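PDB 3LHO: putative hydrolase from Shewanella frigidimarina, which probably acts as an iron-dependent dioxygenase of the 2-oxoadipate dioxygenase/decarboxylase family and here carries a nickel ion in its metal site. Local coordinates for residues V56-F61 against T124-I130. Residues are numbered along the deposited sequence; the frame is centred on the assembly and turned at random.
Sequences VLAKHF and TTADNFI
The imidazole of His60 reaches from its helix into the loop 124-130, with CG2 of Ile130 lying over one ring face, 4.0 Å from His60 CG. His60 CG stands anti to the carbonyl carbon (chi1 -68°), which carries the ring out from the helix and brings NE2 to the carbonyl of Thr124. There His60 NE2 donates to Thr124 O at 2.9 Å. The acceptor lies almost in the ring plane, although the donor is tilted 30° from the plane of the carbonyl. Histidine suits this place because its flat ring directs the bonding of its nitrogens into the ring plane, at the edge, while a pi face can lie against an aliphatic methyl such as Ile130 CG2. CE1 lies 3.1 Å from Ala126 O, near the ring plane; that oxygen accepts the backbone N-H of Phe129 in the type I turn 126-129. On the other ring nitrogen, ND1, a water adds a weak link to Asp127 O; a second water donates to both Val56 O and Thr124 O, so that the Thr124 carbonyl is gripped twice.

Apolar side chains flank this polar centre. Leu57 CD1 meets the edge of the Phe129 ring at CE2 (3.8 Å), a branched tip fitting against a flat rim, and the ring of Phe129 also meets that of Tyr161. The slender arm of Ile130 ends in a methyl, CD1, that presses on the far end of the Phe61 ring from the opposite direction, 3.3 Å from CZ. Val56, short and branched, needs no long side chain to set CG1 against Thr124 CB at 4.0 Å, while the Thr124 hydroxyl turns to Ile121 O. Beyond the contact, Leu57 and Phe61 rest on strands 39-47 and 93-99, and Phe61 and Ile130 share Leu9 of helix 6-20. Helix 54-62 thus packs on the mixed sheet of a glyoxalase-clan fold, and the loop between helices 106-116 and 140-149 runs beside it, tied by a histidine-to-carbonyl bond.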
loop_
_atom_site.group_PDB
_atom_site.type_symbol
_atom_site.label_atom_id
_atom_site.label_comp_id
_atom_site.label_asym_id
_atom_site.label_seq_id
_atom_site.Cartn_x
_atom_site.Cartn_y
_atom_site.Cartn_z
ATOM N N VAL A 56 -11.245 6.009 -9.490
ATOM C CA VAL A 56 -10.258 6.395 -10.530
ATOM C C VAL A 56 -9.011 5.482 -10.513
ATOM O O VAL A 56 -8.480 5.058 -11.594
ATOM C CB VAL A 56 -9.843 7.836 -10.326
ATOM C CG1 VAL A 56 -8.712 8.215 -11.270
ATOM C CG2 VAL A 56 -11.055 8.750 -10.548
ATOM N N LEU A 57 -8.501 5.208 -9.313
ATOM C CA LEU A 57 -7.370 4.311 -9.160
ATOM C C LEU A 57 -7.787 2.908 -9.552
ATOM O O LEU A 57 -7.031 2.200 -10.193
ATOM C CB LEU A 57 -6.833 4.303 -7.723
ATOM C CG LEU A 57 -5.840 5.439 -7.347
ATOM C CD1 LEU A 57 -6.465 6.834 -7.297
ATOM C CD2 LEU A 57 -5.134 5.134 -6.032
ATOM N N ALA A 58 -8.973 2.483 -9.124
ATOM C CA ALA A 58 -9.441 1.114 -9.373
ATOM C C ALA A 58 -9.534 0.758 -10.866
ATOM O O ALA A 58 -9.303 -0.403 -11.239
ATOM C CB ALA A 58 -10.802 0.866 -8.666
ATOM N N LYS A 59 -9.807 1.759 -11.710
ATOM C CA LYS A 59 -9.953 1.531 -13.154
ATOM C C LYS A 59 -8.669 0.994 -13.778
ATOM O O LYS A 59 -8.708 0.306 -14.805
ATOM C CB LYS A 59 -10.394 2.805 -13.892
ATOM C CG LYS A 59 -11.878 3.080 -13.849
ATOM C CD LYS A 59 -12.641 2.173 -14.806
ATOM C CE LYS A 59 -14.119 2.528 -14.803
ATOM N NZ LYS A 59 -14.925 1.453 -15.469
ATOM N N HIS A 60 -7.530 1.318 -13.174
ATOM C CA HIS A 60 -6.238 0.779 -13.647
ATOM C C HIS A 60 -6.182 -0.717 -13.474
ATOM O O HIS A 60 -5.403 -1.382 -14.123
ATOM C CB HIS A 60 -5.052 1.489 -12.979
ATOM C CG HIS A 60 -4.921 2.906 -13.415
ATOM N ND1 HIS A 60 -4.023 3.302 -14.390
ATOM C CD2 HIS A 60 -5.632 4.013 -13.086
ATOM C CE1 HIS A 60 -4.187 4.589 -14.633
ATOM N NE2 HIS A 60 -5.156 5.046 -13.867
ATOM N N PHE A 61 -7.034 -1.253 -12.596
ATOM C CA PHE A 61 -7.042 -2.693 -12.348
ATOM C C PHE A 61 -8.272 -3.387 -12.971
ATOM O O PHE A 61 -8.153 -4.484 -13.544
ATOM C CB PHE A 61 -6.952 -2.918 -10.860
ATOM C CG PHE A 61 -5.704 -2.355 -10.229
ATOM C CD1 PHE A 61 -5.663 -1.050 -9.759
ATOM C CD2 PHE A 61 -4.557 -3.120 -10.161
ATOM C CE1 PHE A 61 -4.524 -0.531 -9.195
ATOM C CE2 PHE A 61 -3.404 -2.632 -9.601
ATOM C CZ PHE A 61 -3.362 -1.336 -9.125
ATOM N N THR A 124 -4.422 11.105 -14.906
ATOM C CA THR A 124 -5.089 10.067 -14.136
ATOM C C THR A 124 -5.470 8.869 -14.996
ATOM O O THR A 124 -5.796 7.806 -14.451
ATOM C CB THR A 124 -6.342 10.566 -13.408
ATOM O OG1 THR A 124 -7.309 10.975 -14.367
ATOM C CG2 THR A 124 -6.027 11.733 -12.458
ATOM N N THR A 125 -5.412 9.034 -16.322
ATOM C CA THR A 125 -5.671 7.924 -17.231
ATOM C C THR A 125 -4.406 7.400 -17.951
ATOM O O THR A 125 -4.494 6.490 -18.786
ATOM C CB THR A 125 -6.763 8.276 -18.267
ATOM O OG1 THR A 125 -7.080 7.083 -18.997
ATOM C CG2 THR A 125 -6.336 9.487 -19.255
ATOM N N ALA A 126 -3.233 7.927 -17.598
ATOM C CA ALA A 126 -1.974 7.474 -18.201
ATOM C C ALA A 126 -1.555 6.212 -17.473
ATOM O O ALA A 126 -1.937 5.998 -16.311
ATOM C CB ALA A 126 -0.863 8.547 -18.069
ATOM N N ASP A 127 -0.730 5.409 -18.139
ATOM C CA ASP A 127 -0.356 4.112 -17.583
ATOM C C ASP A 127 0.428 4.179 -16.304
ATOM O O ASP A 127 0.460 3.193 -15.580
ATOM C CB ASP A 127 0.400 3.217 -18.594
ATOM C CG ASP A 127 1.733 3.817 -19.092
ATOM O OD1 ASP A 127 2.076 4.995 -18.843
ATOM O OD2 ASP A 127 2.450 3.070 -19.766
ATOM N N ASN A 128 1.119 5.292 -16.059
ATOM C CA ASN A 128 1.982 5.394 -14.908
ATOM C C ASN A 128 1.304 6.030 -13.736
ATOM O O ASN A 128 1.983 6.302 -12.731
ATOM C CB ASN A 128 3.281 6.159 -15.232
ATOM C CG ASN A 128 3.044 7.632 -15.496
ATOM O OD1 ASN A 128 2.009 8.012 -16.024
ATOM N ND2 ASN A 128 3.975 8.466 -15.079
ATOM N N PHE A 129 -0.013 6.277 -13.817
ATOM C CA PHE A 129 -0.625 7.083 -12.763
ATOM C C PHE A 129 -0.447 6.515 -11.346
ATOM O O PHE A 129 -0.162 7.268 -10.406
ATOM C CB PHE A 129 -2.109 7.377 -13.014
ATOM C CG PHE A 129 -2.753 8.194 -11.867
ATOM C CD1 PHE A 129 -2.313 9.494 -11.612
ATOM C CD2 PHE A 129 -3.691 7.639 -11.021
ATOM C CE1 PHE A 129 -2.805 10.227 -10.616
ATOM C CE2 PHE A 129 -4.215 8.375 -10.006
ATOM C CZ PHE A 129 -3.773 9.663 -9.766
ATOM N N ILE A 130 -0.614 5.212 -11.151
ATOM C CA ILE A 130 -0.561 4.691 -9.780
ATOM C C ILE A 130 0.887 4.658 -9.209
ATOM O O ILE A 130 1.082 4.413 -8.044
ATOM C CB ILE A 130 -1.265 3.318 -9.643
ATOM C CG1 ILE A 130 -0.491 2.238 -10.368
ATOM C CG2 ILE A 130 -2.807 3.373 -10.089
ATOM C CD1 ILE A 130 -1.007 0.812 -10.031
HETATM O O HOH W 1 -8.496 6.205 -14.181
HETATM O O HOH W 2 -2.344 1.430 -15.973
#